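Local coordinates for protein 2''-aminoglycoside nucleotidyltransferase (Klebsiella pneumoniae, PDB 4WQK) that adenylates the 2''-hydroxyl group of kanamycin, gentamicin, tobramycin and related aminoglycosides with the help of magnesium, making the bacterium resistant to them, at residues 32-41 and 148-159. Sequence-based numbering, arbitrary orientation.
Sequences IDARLGRVTR and KHIESYRLACTS
Arg41 makes the direct polar link to helix 148-159. Its NE donates to Ser152 OG at 3.0 Å, nearly straight (166°) and in the guanidinium plane; NH2 adds a weak bond to the same oxygen. The Arg41 side chain, extended from CG to NE (chi2 170°), carries its guanidinium to the helix. Lys148 crosses it at about a right angle, its CB over one guanidinium face and its CD 3.8 Å from Arg41 NH1. Lys148 NZ forms a salt bridge with Asp44. A water donates to Asp33 OD1 and accepts weakly from Ser152 OG. Asp33 OD1 also takes Thr40 OG1 on its syn lone pair at 2.7 Å, tying the loop to its helix.

The apolar part centres on Leu155. Leu36 CD1 meets Leu155 CD2 tip to tip at 3.6 Å, and Ile32 CG2 lies 4.1 Å from Leu155 CG. Ile32 CD1 reaches Ser152 CB and Ala156 CB.

The contact joins the N-terminal and C-terminal domains, between which kanamycin binds; Arg41 lies about 8 Å, side chain to side chain, from the magnesium ligands Asp45 and Asp47. The axes of 32-36 and 148-159 run 38° apart, and Tyr133 of helix 126-139 packs against Ile32 and Ser152.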
loop_
_atom_site.group_PDB
_atom_site.type_symbol
_atom_site.label_atom_id
_atom_site.label_comp_id
_atom_site.label_asym_id
_atom_site.label_seq_id
_atom_site.Cartn_x
_atom_site.Cartn_y
_atom_site.Cartn_z
ATOM N N ILE A 32 0.436 -4.170 6.039
ATOM C CA ILE A 32 0.112 -5.292 6.922
ATOM C C ILE A 32 0.863 -5.153 8.263
ATOM O O ILE A 32 0.256 -5.242 9.328
ATOM C CB ILE A 32 0.452 -6.649 6.248
ATOM C CG1 ILE A 32 -0.399 -6.797 4.974
ATOM C CG2 ILE A 32 0.270 -7.832 7.224
ATOM C CD1 ILE A 32 0.005 -7.992 4.115
ATOM N N ASP A 33 2.164 -4.895 8.199
ATOM C CA ASP A 33 2.963 -4.777 9.426
ATOM C C ASP A 33 2.540 -3.548 10.218
ATOM O O ASP A 33 2.504 -3.625 11.453
ATOM C CB ASP A 33 4.455 -4.718 9.096
ATOM C CG ASP A 33 5.031 -6.086 8.751
ATOM O OD1 ASP A 33 4.265 -7.096 8.598
ATOM O OD2 ASP A 33 6.278 -6.178 8.645
ATOM N N ALA A 34 2.186 -2.470 9.515
ATOM C CA ALA A 34 1.736 -1.258 10.212
ATOM C C ALA A 34 0.415 -1.521 10.963
ATOM O O ALA A 34 0.268 -1.137 12.132
ATOM C CB ALA A 34 1.628 -0.139 9.249
ATOM N N ARG A 35 -0.555 -2.160 10.301
ATOM C CA ARG A 35 -1.812 -2.452 10.969
ATOM C C ARG A 35 -1.609 -3.406 12.130
ATOM O O ARG A 35 -2.309 -3.335 13.166
ATOM C CB ARG A 35 -2.824 -3.057 9.980
ATOM C CG ARG A 35 -3.384 -2.002 9.062
ATOM C CD ARG A 35 -4.548 -2.505 8.201
ATOM N NE ARG A 35 -5.055 -1.337 7.505
ATOM C CZ ARG A 35 -5.978 -0.513 7.990
ATOM N NH1 ARG A 35 -6.562 -0.764 9.171
ATOM N NH2 ARG A 35 -6.321 0.565 7.290
ATOM N N LEU A 36 -0.678 -4.367 11.984
ATOM C CA LEU A 36 -0.398 -5.278 13.080
ATOM C C LEU A 36 0.402 -4.624 14.236
ATOM O O LEU A 36 0.361 -5.073 15.378
ATOM C CB LEU A 36 0.366 -6.510 12.601
ATOM C CG LEU A 36 -0.480 -7.304 11.608
ATOM C CD1 LEU A 36 0.419 -8.385 11.065
ATOM C CD2 LEU A 36 -1.670 -7.940 12.300
ATOM N N GLY A 37 1.125 -3.566 13.885
ATOM C CA GLY A 37 2.024 -2.924 14.831
ATOM C C GLY A 37 3.247 -3.751 15.119
ATOM O O GLY A 37 3.806 -3.675 16.212
ATOM N N ARG A 38 3.666 -4.563 14.159
ATOM C CA ARG A 38 4.791 -5.461 14.358
ATOM C C ARG A 38 5.462 -5.694 13.007
ATOM O O ARG A 38 4.792 -5.994 12.009
ATOM C CB ARG A 38 4.366 -6.828 14.970
ATOM C CG ARG A 38 3.522 -6.808 16.296
ATOM C CD ARG A 38 4.301 -6.321 17.557
ATOM N NE ARG A 38 3.887 -6.910 18.833
ATOM C CZ ARG A 38 4.451 -6.556 19.994
ATOM N NH1 ARG A 38 5.400 -5.652 19.962
ATOM N NH2 ARG A 38 4.127 -7.127 21.182
ATOM N N VAL A 39 6.784 -5.583 12.976
ATOM C CA VAL A 39 7.522 -5.937 11.779
ATOM C C VAL A 39 7.603 -7.468 11.676
ATOM O O VAL A 39 8.134 -8.137 12.586
ATOM C CB VAL A 39 8.925 -5.304 11.779
ATOM C CG1 VAL A 39 9.602 -5.568 10.454
ATOM C CG2 VAL A 39 8.818 -3.800 12.011
ATOM N N THR A 40 7.080 -8.045 10.588
ATOM C CA THR A 40 6.975 -9.510 10.487
ATOM C C THR A 40 7.932 -10.176 9.503
ATOM O O THR A 40 8.065 -11.407 9.502
ATOM C CB THR A 40 5.554 -9.946 10.062
ATOM O OG1 THR A 40 5.319 -9.550 8.703
ATOM C CG2 THR A 40 4.495 -9.348 10.991
ATOM N N ARG A 41 8.584 -9.375 8.673
ATOM C CA ARG A 41 9.530 -9.899 7.693
ATOM C C ARG A 41 10.277 -8.747 7.040
ATOM O O ARG A 41 9.992 -7.587 7.297
ATOM C CB ARG A 41 8.832 -10.761 6.622
ATOM C CG ARG A 41 7.918 -10.022 5.643
ATOM C CD ARG A 41 7.522 -10.966 4.516
ATOM N NE ARG A 41 6.508 -10.441 3.602
ATOM C CZ ARG A 41 6.783 -9.831 2.452
ATOM N NH1 ARG A 41 8.043 -9.631 2.093
ATOM N NH2 ARG A 41 5.801 -9.398 1.671
ATOM N N LYS A 148 6.891 -16.007 0.879
ATOM C CA LYS A 148 6.673 -14.763 1.627
ATOM C C LYS A 148 5.308 -14.139 1.282
ATOM O O LYS A 148 4.684 -13.503 2.138
ATOM C CB LYS A 148 7.790 -13.732 1.388
ATOM C CG LYS A 148 7.872 -13.154 -0.024
ATOM C CD LYS A 148 9.207 -12.432 -0.262
ATOM C CE LYS A 148 9.492 -12.266 -1.746
ATOM N NZ LYS A 148 10.770 -11.518 -1.987
ATOM N N HIS A 149 4.813 -14.360 0.068
ATOM C CA HIS A 149 3.533 -13.770 -0.313
ATOM C C HIS A 149 2.397 -14.586 0.204
ATOM O O HIS A 149 1.353 -14.048 0.607
ATOM C CB HIS A 149 3.431 -13.635 -1.813
ATOM C CG HIS A 149 4.399 -12.655 -2.369
ATOM N ND1 HIS A 149 4.691 -11.463 -1.734
ATOM C CD2 HIS A 149 5.152 -12.682 -3.492
ATOM C CE1 HIS A 149 5.577 -10.796 -2.447
ATOM N NE2 HIS A 149 5.880 -11.517 -3.513
ATOM N N ILE A 150 2.607 -15.890 0.209
ATOM C CA ILE A 150 1.636 -16.792 0.774
ATOM C C ILE A 150 1.475 -16.440 2.257
ATOM O O ILE A 150 0.353 -16.310 2.753
ATOM C CB ILE A 150 2.087 -18.233 0.571
ATOM C CG1 ILE A 150 2.130 -18.550 -0.927
ATOM C CG2 ILE A 150 1.105 -19.196 1.210
ATOM C CD1 ILE A 150 0.771 -18.660 -1.532
ATOM N N GLU A 151 2.580 -16.228 2.953
ATOM C CA GLU A 151 2.499 -15.939 4.381
ATOM C C GLU A 151 1.861 -14.583 4.659
ATOM O O GLU A 151 1.074 -14.463 5.614
ATOM C CB GLU A 151 3.887 -16.004 5.022
ATOM C CG GLU A 151 4.450 -17.408 5.010
ATOM C CD GLU A 151 5.840 -17.519 5.623
ATOM O OE1 GLU A 151 6.525 -16.476 5.762
ATOM O OE2 GLU A 151 6.248 -18.656 5.963
ATOM N N SER A 152 2.194 -13.562 3.872
ATOM C CA SER A 152 1.638 -12.233 4.119
ATOM C C SER A 152 0.135 -12.251 3.822
ATOM O O SER A 152 -0.664 -11.660 4.569
ATOM C CB SER A 152 2.353 -11.158 3.284
ATOM O OG SER A 152 3.567 -10.722 3.888
ATOM N N TYR A 153 -0.265 -12.957 2.755
ATOM C CA TYR A 153 -1.686 -13.117 2.451
ATOM C C TYR A 153 -2.445 -13.764 3.590
ATOM O O TYR A 153 -3.496 -13.246 4.004
ATOM C CB TYR A 153 -1.878 -13.948 1.181
ATOM C CG TYR A 153 -3.322 -14.218 0.799
ATOM C CD1 TYR A 153 -4.122 -13.205 0.274
ATOM C CD2 TYR A 153 -3.898 -15.465 0.989
ATOM C CE1 TYR A 153 -5.445 -13.429 -0.084
ATOM C CE2 TYR A 153 -5.241 -15.692 0.638
ATOM C CZ TYR A 153 -5.990 -14.682 0.090
ATOM O OH TYR A 153 -7.312 -14.917 -0.259
ATOM N N ARG A 154 -1.936 -14.887 4.107
ATOM C CA ARG A 154 -2.671 -15.571 5.161
ATOM C C ARG A 154 -2.729 -14.719 6.417
ATOM O O ARG A 154 -3.740 -14.739 7.092
ATOM C CB ARG A 154 -2.097 -16.945 5.483
ATOM C CG ARG A 154 -2.477 -17.997 4.472
ATOM C CD ARG A 154 -1.952 -19.327 4.999
ATOM N NE ARG A 154 -1.664 -20.244 3.873
ATOM C CZ ARG A 154 -2.394 -21.282 3.457
ATOM N NH1 ARG A 154 -3.479 -21.653 4.093
ATOM N NH2 ARG A 154 -1.995 -21.978 2.414
ATOM N N LEU A 155 -1.694 -13.937 6.687
ATOM C CA LEU A 155 -1.729 -13.008 7.818
ATOM C C LEU A 155 -2.810 -11.932 7.668
ATOM O O LEU A 155 -3.567 -11.666 8.609
ATOM C CB LEU A 155 -0.370 -12.373 7.964
ATOM C CG LEU A 155 -0.119 -11.463 9.134
ATOM C CD1 LEU A 155 -0.677 -12.112 10.420
ATOM C CD2 LEU A 155 1.395 -11.293 9.207
ATOM N N ALA A 156 -2.913 -11.310 6.506
ATOM C CA ALA A 156 -3.989 -10.368 6.215
ATOM C C ALA A 156 -5.358 -11.056 6.338
ATOM O O ALA A 156 -6.289 -10.502 6.925
ATOM C CB ALA A 156 -3.793 -9.782 4.830
ATOM N N CYS A 157 -5.461 -12.276 5.850
ATOM C CA CYS A 157 -6.756 -12.935 5.972
ATOM C C CYS A 157 -7.105 -13.312 7.404
ATOM O O CYS A 157 -8.281 -13.215 7.777
ATOM C CB CYS A 157 -6.828 -14.184 5.119
ATOM S SG CYS A 157 -6.672 -13.919 3.315
ATOM N N THR A 158 -6.129 -13.704 8.228
ATOM C CA THR A 158 -6.404 -13.960 9.637
ATOM C C THR A 158 -6.891 -12.660 10.314
ATOM O O THR A 158 -7.793 -12.695 11.174
ATOM C CB THR A 158 -5.164 -14.476 10.338
ATOM O OG1 THR A 158 -4.808 -15.732 9.759
ATOM C CG2 THR A 158 -5.394 -14.701 11.809
ATOM N N SER A 159 -6.313 -11.533 9.909
ATOM C CA SER A 159 -6.642 -10.264 10.563
ATOM C C SER A 159 -8.040 -9.774 10.164
ATOM O O SER A 159 -8.771 -9.240 11.012
ATOM C CB SER A 159 -5.583 -9.217 10.216
ATOM O OG SER A 159 -4.273 -9.622 10.641
HETATM O O HOH W 1 3.765 -8.021 5.874
#